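Local coordinates for protein alpha-L-rhamnosidase (Streptomyces avermitilis, PDB 3W5M) that hydrolyses terminal alpha-L-rhamnose residues from flavonoid glycosides and gum arabic, and carries a calcium-dependent rhamnose-binding module, at residues R38-Q44 and S89-A95; S10-V14 and H24-S28; D752-V758 and K808-A814. One frame throughout, in Å; residues are numbered along the deposited sequence.

Contact 1 of 3, residues R38-Q44 and S89-A95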
loop_
_atom_site.group_PDB
_atom_site.type_symbol
_atom_site.label_atom_id
_atom_site.label_comp_id
_atom_site.label_asym_id
_atom_site.label_seq_id
_atom_site.Cartn_x
_atom_site.Cartn_y
_atom_site.Cartn_z
ATOM N N ARG A 38 -36.313 -17.125 -3.633
ATOM C CA ARG A 38 -36.818 -15.807 -3.222
ATOM C C ARG A 38 -36.250 -14.666 -4.052
ATOM O O ARG A 38 -35.047 -14.629 -4.328
ATOM C CB ARG A 38 -36.522 -15.528 -1.741
ATOM C CG ARG A 38 -36.888 -16.636 -0.769
ATOM C CD ARG A 38 -38.311 -17.145 -0.951
ATOM N NE ARG A 38 -39.345 -16.214 -0.502
ATOM C CZ ARG A 38 -39.700 -16.007 0.769
ATOM N NH1 ARG A 38 -39.081 -16.630 1.773
ATOM N NH2 ARG A 38 -40.672 -15.145 1.047
ATOM N N ARG A 39 -37.129 -13.745 -4.444
ATOM C CA ARG A 39 -36.749 -12.550 -5.168
ATOM C C ARG A 39 -37.434 -11.365 -4.512
ATOM O O ARG A 39 -38.526 -11.500 -3.951
ATOM C CB ARG A 39 -37.221 -12.607 -6.626
ATOM C CG ARG A 39 -36.580 -13.660 -7.512
ATOM C CD ARG A 39 -37.162 -13.607 -8.923
ATOM N NE ARG A 39 -38.622 -13.761 -8.945
ATOM C CZ ARG A 39 -39.494 -12.768 -9.149
ATOM N NH1 ARG A 39 -39.076 -11.524 -9.354
ATOM N NH2 ARG A 39 -40.796 -13.017 -9.139
ATOM N N GLN A 40 -36.808 -10.201 -4.611
ATOM C CA GLN A 40 -37.422 -8.960 -4.152
ATOM C C GLN A 40 -38.241 -8.302 -5.275
ATOM O O GLN A 40 -37.758 -8.149 -6.389
ATOM C CB GLN A 40 -36.344 -7.990 -3.641
ATOM C CG GLN A 40 -36.845 -6.597 -3.285
ATOM C CD GLN A 40 -35.702 -5.625 -3.129
ATOM O OE1 GLN A 40 -34.884 -5.763 -2.213
ATOM N NE2 GLN A 40 -35.652 -4.625 -4.003
ATOM N N SER A 41 -39.481 -7.918 -4.951
ATOM C CA SER A 41 -40.338 -7.156 -5.863
ATOM C C SER A 41 -40.344 -5.665 -5.534
ATOM O O SER A 41 -40.536 -4.840 -6.431
ATOM C CB SER A 41 -41.791 -7.696 -5.898
ATOM O OG SER A 41 -42.345 -7.810 -4.600
ATOM N N ALA A 42 -40.147 -5.323 -4.261
ATOM C CA ALA A 42 -40.203 -3.917 -3.843
ATOM C C ALA A 42 -39.372 -3.673 -2.611
ATOM O O ALA A 42 -39.074 -4.620 -1.884
ATOM C CB ALA A 42 -41.661 -3.513 -3.588
ATOM N N TYR A 43 -39.020 -2.411 -2.353
ATOM C CA TYR A 43 -38.363 -2.044 -1.091
ATOM C C TYR A 43 -38.901 -0.720 -0.597
ATOM O O TYR A 43 -39.505 0.027 -1.352
ATOM C CB TYR A 43 -36.835 -1.936 -1.261
ATOM C CG TYR A 43 -36.386 -0.814 -2.188
ATOM C CD1 TYR A 43 -36.210 0.489 -1.701
ATOM C CD2 TYR A 43 -36.110 -1.053 -3.538
ATOM C CE1 TYR A 43 -35.795 1.520 -2.527
ATOM C CE2 TYR A 43 -35.685 -0.015 -4.375
ATOM C CZ TYR A 43 -35.549 1.270 -3.861
ATOM O OH TYR A 43 -35.124 2.312 -4.660
ATOM N N GLN A 44 -38.646 -0.426 0.664
ATOM C CA GLN A 44 -38.969 0.867 1.218
ATOM C C GLN A 44 -37.929 1.246 2.216
ATOM O O GLN A 44 -37.695 0.507 3.180
ATOM C CB GLN A 44 -40.340 0.840 1.913
ATOM C CG GLN A 44 -40.673 2.103 2.706
ATOM C CD GLN A 44 -42.054 2.047 3.346
ATOM O OE1 GLN A 44 -42.625 0.966 3.509
ATOM N NE2 GLN A 44 -42.581 3.211 3.741
ATOM N N SER A 89 -33.595 2.310 8.111
ATOM C CA SER A 89 -34.187 1.013 8.180
ATOM C C SER A 89 -34.780 0.757 6.819
ATOM O O SER A 89 -35.196 1.678 6.132
ATOM C CB SER A 89 -35.283 1.009 9.247
ATOM O OG SER A 89 -35.660 -0.315 9.570
ATOM N N VAL A 90 -34.807 -0.503 6.425
ATOM C CA VAL A 90 -35.427 -0.903 5.166
ATOM C C VAL A 90 -36.291 -2.161 5.407
ATOM O O VAL A 90 -36.051 -2.939 6.353
ATOM C CB VAL A 90 -34.352 -1.170 4.068
ATOM C CG1 VAL A 90 -33.409 -2.312 4.454
ATOM C CG2 VAL A 90 -34.975 -1.436 2.718
ATOM N N ARG A 91 -37.290 -2.327 4.560
ATOM C CA ARG A 91 -38.087 -3.544 4.506
ATOM C C ARG A 91 -38.345 -3.812 3.050
ATOM O O ARG A 91 -38.258 -2.908 2.217
ATOM C CB ARG A 91 -39.409 -3.428 5.295
ATOM C CG ARG A 91 -40.380 -2.390 4.771
ATOM C CD ARG A 91 -41.771 -2.690 5.305
ATOM N NE ARG A 91 -42.713 -1.633 4.972
ATOM C CZ ARG A 91 -43.924 -1.528 5.506
ATOM N NH1 ARG A 91 -44.319 -2.424 6.405
ATOM N NH2 ARG A 91 -44.729 -0.530 5.139
ATOM N N VAL A 92 -38.610 -5.070 2.731
ATOM C CA VAL A 92 -38.808 -5.459 1.349
ATOM C C VAL A 92 -40.043 -6.336 1.237
ATOM O O VAL A 92 -40.526 -6.889 2.241
ATOM C CB VAL A 92 -37.599 -6.279 0.827
ATOM C CG1 VAL A 92 -36.304 -5.481 0.904
ATOM C CG2 VAL A 92 -37.466 -7.573 1.612
ATOM N N TRP A 93 -40.506 -6.476 0.007
ATOM C CA TRP A 93 -41.587 -7.370 -0.367
ATOM C C TRP A 93 -41.023 -8.461 -1.277
ATOM O O TRP A 93 -40.349 -8.165 -2.278
ATOM C CB TRP A 93 -42.690 -6.586 -1.092
ATOM C CG TRP A 93 -43.460 -5.661 -0.165
ATOM C CD1 TRP A 93 -44.704 -5.891 0.377
ATOM C CD2 TRP A 93 -43.042 -4.369 0.332
ATOM N NE1 TRP A 93 -45.071 -4.833 1.180
ATOM C CE2 TRP A 93 -44.074 -3.889 1.170
ATOM C CE3 TRP A 93 -41.898 -3.574 0.149
ATOM C CZ2 TRP A 93 -43.990 -2.647 1.830
ATOM C CZ3 TRP A 93 -41.817 -2.350 0.803
ATOM C CH2 TRP A 93 -42.859 -1.892 1.623
ATOM N N ASP A 94 -41.282 -9.720 -0.920
ATOM C CA ASP A 94 -40.899 -10.856 -1.774
ATOM C C ASP A 94 -41.763 -10.887 -3.039
ATOM O O ASP A 94 -42.642 -10.054 -3.201
ATOM C CB ASP A 94 -40.955 -12.180 -0.996
ATOM C CG ASP A 94 -42.326 -12.445 -0.367
ATOM O OD1 ASP A 94 -43.356 -12.085 -0.980
ATOM O OD2 ASP A 94 -42.373 -13.019 0.746
ATOM N N ALA A 95 -41.527 -11.849 -3.923
ATOM C CA ALA A 95 -42.241 -11.919 -5.205
ATOM C C ALA A 95 -43.749 -12.220 -5.086
ATOM O O ALA A 95 -44.480 -12.102 -6.061
ATOM C CB ALA A 95 -41.569 -12.924 -6.122
HETATM O O HOH W 1 -40.101 -14.673 -3.289
#
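Gln44 and Trp93 bury the most surface where 38-44 pairs with 89-95, two neighbouring antiparallel strands in the four-stranded sheet of the N-terminal immunoglobulin-like (fibronectin type III) domain; the N-to-C directions of the short strand segments are 158° apart. Trp93 turns the rim of its indole to the other strand: CE3 lies 3.7 Å from Ala42 CB, CZ3 reaches Gln44 CB, and CH2 comes 3.4 Å from Gln44 OE1, with the Ala42 carbonyl oxygen near the ring plane. Gln44, its CG anti to the backbone N (chi1 171°) and the chain extended beyond, runs alongside Arg91 in the same direction. Its OE1 accepts from Arg91 NE at 3.0 Å, tilted from the amide plane, and from Arg91 NH2, in that plane on a lone pair. Both bonds lie near the guanidinium plane, while NE2 of the same amide turns to Asp61. With an alanine in place of Arg91, Gln44 OE1 would probably be left without these two donors, its amide held chiefly through NE2 and Asp61. Asp94 OD2 meets Arg38 NH2 in a salt bridge, its hydrogen bond weak by angle. Between these ends Ser41 and Ala42 both face Trp93, a classic beta bulge: Ser41 N donates to Trp93 O at 2.8 Å, whereas the bond from Ala42 N is weak. Within the bulge Ser41 OG also donates to Asp94 O, 2.7 Å away and well above that carbonyl's plane.

Contact 2 of 3, residues S10-V14 and H24-S28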
loop_
_atom_site.group_PDB
_atom_site.type_symbol
_atom_site.label_atom_id
_atom_site.label_comp_id
_atom_site.label_asym_id
_atom_site.label_seq_id
_atom_site.Cartn_x
_atom_site.Cartn_y
_atom_site.Cartn_z
ATOM N N SER A 10 -25.879 -2.206 5.008
ATOM C CA SER A 10 -24.638 -1.428 4.974
ATOM C C SER A 10 -24.813 -0.159 4.154
ATOM O O SER A 10 -25.761 -0.019 3.385
ATOM C CB SER A 10 -23.473 -2.261 4.416
ATOM O OG SER A 10 -23.675 -2.552 3.038
ATOM N N VAL A 11 -23.878 0.762 4.346
ATOM C CA VAL A 11 -23.889 2.040 3.650
ATOM C C VAL A 11 -22.477 2.208 3.086
ATOM O O VAL A 11 -21.491 2.144 3.818
ATOM C CB VAL A 11 -24.244 3.196 4.600
ATOM C CG1 VAL A 11 -24.246 4.522 3.842
ATOM C CG2 VAL A 11 -25.629 2.978 5.237
ATOM N N GLU A 12 -22.367 2.403 1.778
ATOM C CA GLU A 12 -21.047 2.498 1.164
ATOM C C GLU A 12 -20.105 1.366 1.615
ATOM O O GLU A 12 -18.952 1.630 1.989
ATOM C CB GLU A 12 -20.422 3.888 1.395
ATOM C CG GLU A 12 -21.194 5.046 0.768
ATOM C CD GLU A 12 -21.083 5.056 -0.760
ATOM O OE1 GLU A 12 -20.000 4.692 -1.302
ATOM O OE2 GLU A 12 -22.070 5.436 -1.434
ATOM N N TYR A 13 -20.608 0.127 1.535
ATOM C CA TYR A 13 -19.854 -1.107 1.787
ATOM C C TYR A 13 -19.582 -1.386 3.252
ATOM O O TYR A 13 -18.936 -2.374 3.567
ATOM C CB TYR A 13 -18.501 -1.103 1.035
ATOM C CG TYR A 13 -18.668 -1.189 -0.465
ATOM C CD1 TYR A 13 -18.825 -2.408 -1.080
ATOM C CD2 TYR A 13 -18.649 -0.042 -1.261
ATOM C CE1 TYR A 13 -18.965 -2.508 -2.460
ATOM C CE2 TYR A 13 -18.792 -0.122 -2.653
ATOM C CZ TYR A 13 -18.962 -1.361 -3.240
ATOM O OH TYR A 13 -19.076 -1.505 -4.623
ATOM N N VAL A 14 -20.023 -0.528 4.153
ATOM C CA VAL A 14 -19.657 -0.779 5.565
ATOM C C VAL A 14 -20.869 -0.643 6.506
ATOM O O VAL A 14 -21.824 0.049 6.192
ATOM C CB VAL A 14 -18.460 0.079 6.072
ATOM C CG1 VAL A 14 -17.234 0.012 5.148
ATOM C CG2 VAL A 14 -18.862 1.501 6.323
ATOM N N HIS A 24 -25.106 11.160 -1.781
ATOM C CA HIS A 24 -26.096 10.112 -1.971
ATOM C C HIS A 24 -25.512 8.764 -1.598
ATOM O O HIS A 24 -25.217 7.921 -2.478
ATOM C CB HIS A 24 -26.575 10.126 -3.428
ATOM C CG HIS A 24 -27.096 11.463 -3.845
ATOM N ND1 HIS A 24 -28.357 11.900 -3.507
ATOM C CD2 HIS A 24 -26.501 12.489 -4.496
ATOM C CE1 HIS A 24 -28.538 13.124 -3.971
ATOM N NE2 HIS A 24 -27.425 13.507 -4.569
ATOM N N PRO A 25 -25.338 8.531 -0.269
ATOM C CA PRO A 25 -24.713 7.269 0.178
ATOM C C PRO A 25 -25.502 6.067 -0.326
ATOM O O PRO A 25 -26.732 6.092 -0.313
ATOM C CB PRO A 25 -24.750 7.352 1.724
ATOM C CG PRO A 25 -25.634 8.497 2.051
ATOM C CD PRO A 25 -25.674 9.411 0.852
ATOM N N ARG A 26 -24.799 5.015 -0.739
ATOM C CA ARG A 26 -25.440 3.840 -1.360
ATOM C C ARG A 26 -25.714 2.768 -0.330
ATOM O O ARG A 26 -24.798 2.293 0.350
ATOM C CB ARG A 26 -24.580 3.297 -2.488
ATOM C CG ARG A 26 -24.496 4.274 -3.662
ATOM C CD ARG A 26 -23.397 3.857 -4.656
ATOM N NE ARG A 26 -22.093 3.905 -4.003
ATOM C CZ ARG A 26 -20.977 3.359 -4.497
ATOM N NH1 ARG A 26 -20.991 2.723 -5.664
ATOM N NH2 ARG A 26 -19.856 3.449 -3.809
ATOM N N LEU A 27 -26.971 2.356 -0.261
ATOM C CA LEU A 27 -27.467 1.478 0.796
ATOM C C LEU A 27 -27.587 0.059 0.252
ATOM O O LEU A 27 -27.955 -0.135 -0.928
ATOM C CB LEU A 27 -28.858 1.987 1.220
ATOM C CG LEU A 27 -28.932 3.448 1.697
ATOM C CD1 LEU A 27 -30.389 3.811 1.968
ATOM C CD2 LEU A 27 -28.105 3.623 2.946
ATOM N N SER A 28 -27.289 -0.938 1.088
ATOM C CA SER A 28 -27.388 -2.339 0.678
ATOM C C SER A 28 -28.087 -3.170 1.742
ATOM O O SER A 28 -27.892 -2.928 2.946
ATOM C CB SER A 28 -26.002 -2.941 0.421
ATOM O OG SER A 28 -25.373 -2.350 -0.733
HETATM O O HOH W 2 -23.571 -0.567 0.904
#
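A short antiparallel strand pair, extended by a salt bridge between Glu12 and Arg26, joins 10-14 to 24-28 at the side of the N-terminal domain facing the helices of the catalytic domain. Ser10 and Ser28 form a hydrogen-bonded pair, and beside them Val11 and Leu27 a non-hydrogen-bonded one. The latter two lie side by side, with Val11 CG2 and Leu27 CD2 only 3.4 Å apart, tighter than usual carbon packing; Val11 CG1 rests on Pro25 CB. Trp88 touches both Val11 and Leu27. From Val11 the chain reverses through a type I' beta turn that ends at Val14, which puts Glu12 in a left-handed backbone conformation. Glu12 N donates to Arg26 O at 2.8 Å, and its carboxylate takes three further bonds from Arg26. The guanidinium grips it side-on: Arg26 NH2 to Glu12 OE1 at 2.8 Å and Arg26 NE to Glu12 OE2 at 3.0 Å, each straight at the hydrogen and on the syn side, though tilted out of the carboxylate plane; the two planes are 30° apart. Arg26 N reaches Glu12 OE2 at 2.8 Å on the anti side. A bend at Glu12 chi2 (-71°) turns the carboxylate back towards Arg26. A water accepts from Tyr13 N, donates to Arg26 O and bonds both Ser10 OG and Ser28 OG; Ser28 OG also bonds to Leu72 N. Asp712 forms a salt bridge with Arg26 NH1 and a hydrogen bond with Tyr13 OH, through different carboxylate oxygens.

Contact 3 of 3, residues D752-V758 and K808-A814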
loop_
_atom_site.group_PDB
_atom_site.type_symbol
_atom_site.label_atom_id
_atom_site.label_comp_id
_atom_site.label_asym_id
_atom_site.label_seq_id
_atom_site.Cartn_x
_atom_site.Cartn_y
_atom_site.Cartn_z
ATOM N N ASP A 752 10.705 -16.048 -23.191
ATOM C CA ASP A 752 9.670 -16.235 -24.207
ATOM C C ASP A 752 9.086 -14.840 -24.398
ATOM O O ASP A 752 7.976 -14.561 -23.935
ATOM C CB ASP A 752 8.615 -17.227 -23.688
ATOM C CG ASP A 752 7.781 -17.886 -24.803
ATOM O OD1 ASP A 752 8.230 -17.928 -25.967
ATOM O OD2 ASP A 752 6.672 -18.401 -24.493
ATOM N N GLU A 753 9.860 -13.965 -25.044
ATOM C CA GLU A 753 9.538 -12.542 -25.155
ATOM C C GLU A 753 8.564 -12.185 -26.291
ATOM O O GLU A 753 8.920 -12.233 -27.465
ATOM C CB GLU A 753 10.824 -11.716 -25.284
ATOM C CG GLU A 753 10.613 -10.207 -25.431
ATOM C CD GLU A 753 10.425 -9.477 -24.097
ATOM O OE1 GLU A 753 10.719 -10.068 -23.026
ATOM O OE2 GLU A 753 9.980 -8.302 -24.120
ATOM N N THR A 754 7.341 -11.808 -25.927
ATOM C CA THR A 754 6.345 -11.355 -26.903
ATOM C C THR A 754 6.675 -9.965 -27.417
ATOM O O THR A 754 6.946 -9.049 -26.620
ATOM C CB THR A 754 4.923 -11.327 -26.293
ATOM O OG1 THR A 754 4.650 -12.575 -25.649
ATOM C CG2 THR A 754 3.840 -11.046 -27.374
ATOM N N PRO A 755 6.642 -9.781 -28.760
ATOM C CA PRO A 755 6.806 -8.473 -29.390
ATOM C C PRO A 755 5.859 -7.432 -28.788
ATOM O O PRO A 755 4.660 -7.674 -28.663
ATOM C CB PRO A 755 6.456 -8.728 -30.859
ATOM C CG PRO A 755 6.757 -10.172 -31.062
ATOM C CD PRO A 755 6.458 -10.859 -29.756
ATOM N N LYS A 756 6.416 -6.290 -28.403
ATOM C CA LYS A 756 5.670 -5.268 -27.677
ATOM C C LYS A 756 4.581 -4.593 -28.507
ATOM O O LYS A 756 3.619 -4.090 -27.941
ATOM C CB LYS A 756 6.633 -4.242 -27.047
ATOM C CG LYS A 756 7.553 -4.859 -26.001
ATOM C CD LYS A 756 8.675 -3.914 -25.616
ATOM C CE LYS A 756 9.434 -4.467 -24.430
ATOM N NZ LYS A 756 10.457 -3.473 -24.005
ATOM N N ASP A 757 4.711 -4.581 -29.845
ATOM C CA ASP A 757 3.641 -4.023 -30.695
ATOM C C ASP A 757 2.390 -4.920 -30.747
ATOM O O ASP A 757 1.280 -4.416 -30.800
ATOM C CB ASP A 757 4.123 -3.659 -32.114
ATOM C CG ASP A 757 4.793 -4.829 -32.841
ATOM O OD1 ASP A 757 5.443 -5.676 -32.193
ATOM O OD2 ASP A 757 4.689 -4.881 -34.087
ATOM N N VAL A 758 2.573 -6.234 -30.699
ATOM C CA VAL A 758 1.458 -7.183 -30.551
ATOM C C VAL A 758 0.737 -6.907 -29.216
ATOM O O VAL A 758 -0.490 -6.793 -29.161
ATOM C CB VAL A 758 1.952 -8.647 -30.589
ATOM C CG1 VAL A 758 0.825 -9.638 -30.312
ATOM C CG2 VAL A 758 2.595 -8.959 -31.935
ATOM N N LYS A 808 2.280 -13.549 -34.322
ATOM C CA LYS A 808 3.623 -12.974 -34.291
ATOM C C LYS A 808 4.285 -13.119 -32.920
ATOM O O LYS A 808 3.728 -12.696 -31.892
ATOM C CB LYS A 808 3.556 -11.512 -34.710
ATOM C CG LYS A 808 4.898 -10.808 -34.763
ATOM C CD LYS A 808 4.709 -9.390 -35.266
ATOM C CE LYS A 808 5.975 -8.555 -35.100
ATOM N NZ LYS A 808 5.762 -7.173 -35.632
ATOM N N GLY A 809 5.445 -13.774 -32.923
ATOM C CA GLY A 809 6.262 -13.919 -31.751
ATOM C C GLY A 809 6.166 -15.343 -31.291
ATOM O O GLY A 809 7.073 -15.838 -30.624
ATOM N N ASP A 810 5.049 -15.989 -31.637
ATOM C CA ASP A 810 4.846 -17.399 -31.368
ATOM C C ASP A 810 5.182 -17.740 -29.908
ATOM O O ASP A 810 5.746 -18.797 -29.615
ATOM C CB ASP A 810 5.654 -18.248 -32.380
ATOM C CG ASP A 810 5.187 -19.696 -32.457
ATOM O OD1 ASP A 810 3.969 -19.950 -32.372
ATOM O OD2 ASP A 810 6.048 -20.598 -32.610
ATOM N N THR A 811 4.801 -16.839 -28.994
ATOM C CA THR A 811 5.000 -17.047 -27.568
ATOM C C THR A 811 3.731 -17.554 -26.903
ATOM O O THR A 811 2.638 -17.389 -27.448
ATOM C CB THR A 811 5.458 -15.750 -26.864
ATOM O OG1 THR A 811 4.484 -14.720 -27.047
ATOM C CG2 THR A 811 6.798 -15.270 -27.415
ATOM N N GLN A 812 3.869 -18.166 -25.728
ATOM C CA GLN A 812 2.708 -18.589 -24.952
ATOM C C GLN A 812 1.778 -17.374 -24.727
ATOM O O GLN A 812 0.563 -17.461 -24.960
ATOM C CB GLN A 812 3.134 -19.233 -23.621
ATOM C CG GLN A 812 3.800 -20.595 -23.761
ATOM C CD GLN A 812 3.963 -21.312 -22.434
ATOM O OE1 GLN A 812 3.332 -20.953 -21.448
ATOM N NE2 GLN A 812 4.817 -22.333 -22.405
ATOM N N SER A 813 2.361 -16.245 -24.319
ATOM C CA SER A 813 1.597 -15.018 -24.052
ATOM C C SER A 813 0.926 -14.423 -25.277
ATOM O O SER A 813 -0.178 -13.899 -25.159
ATOM C CB SER A 813 2.456 -13.961 -23.354
ATOM O OG SER A 813 2.607 -14.336 -22.013
ATOM N N ALA A 814 1.570 -14.539 -26.445
ATOM C CA ALA A 814 0.980 -14.116 -27.722
ATOM C C ALA A 814 -0.358 -14.800 -27.996
ATOM O O ALA A 814 -1.293 -14.154 -28.472
ATOM C CB ALA A 814 1.941 -14.346 -28.890
HETATM O O HOH W 3 5.116 -16.070 -23.061
#
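Lys808 and Asp757 close one end of this contact with a salt bridge. Lys808 CB lies 3.9 Å from Val758 CG2; CG stays near that methyl and also approaches Pro755 CG; CD remains within 4.0 Å of Val758 CG2; CE comes up to the Asp757 carboxylate; and Lys808 NZ donates to Asp757 OD2 at 3.0 Å, on its syn lone pair. With Lys808 CG anti to the backbone N (chi1 -178°) and every later torsion close to 180°, the lysine chain spans this distance fully stretched, crossing Asp757 at about a right angle. Gly809 packs its CA on Pro755 CD, and a side chain there would collide with the proline ring. Farther on, Thr754 OG1 and Thr811 OG1 are 2.6 Å apart in a hydrogen bond that either could donate. Thr811 is the N-cap of helix 812-820: Thr811 OG1 also accepts from Ala814 N at 3.0 Å. The same helix start is held from the other segment by Asp752, whose OD2 accepts from Gln812 N at 3.1 Å along a nearly straight line (171°), though well out of the carboxylate plane. Asp752 OD2 also bonds to Ser848 OG, and Asp752 OD1 lies against Thr811 CG2. The contact thus joins the lead-in loops and first turns of helices 756-777 and 812-820 of the (alpha/alpha)6-barrel domain, with helix 783-800 touching Val758 and Lys808 and helix 829-842 packing against Gln812.

How the contacts relate
Contacts 1 and 2 belong to the same N-terminal immunoglobulin-like domain, their centres about 17 Å apart and their nearest atoms about 6 Å. Strand 26-32, on which contact 2 lies, is followed in the chain by strand 40-48 of contact 1, yet the two lie in different sheets; strand 85-94 bridges them, pairing in contact 1 and touching contact 2 through Trp88. Contact 3 stands apart in the catalytic domain, its centre about 44 Å from that of contact 2 and about 52 Å from that of contact 1. Of the three, it alone comes near the rhamnose site of the catalytic domain: the side chain of Glu753 is about 10 Å from that of Trp695, which binds the sugar.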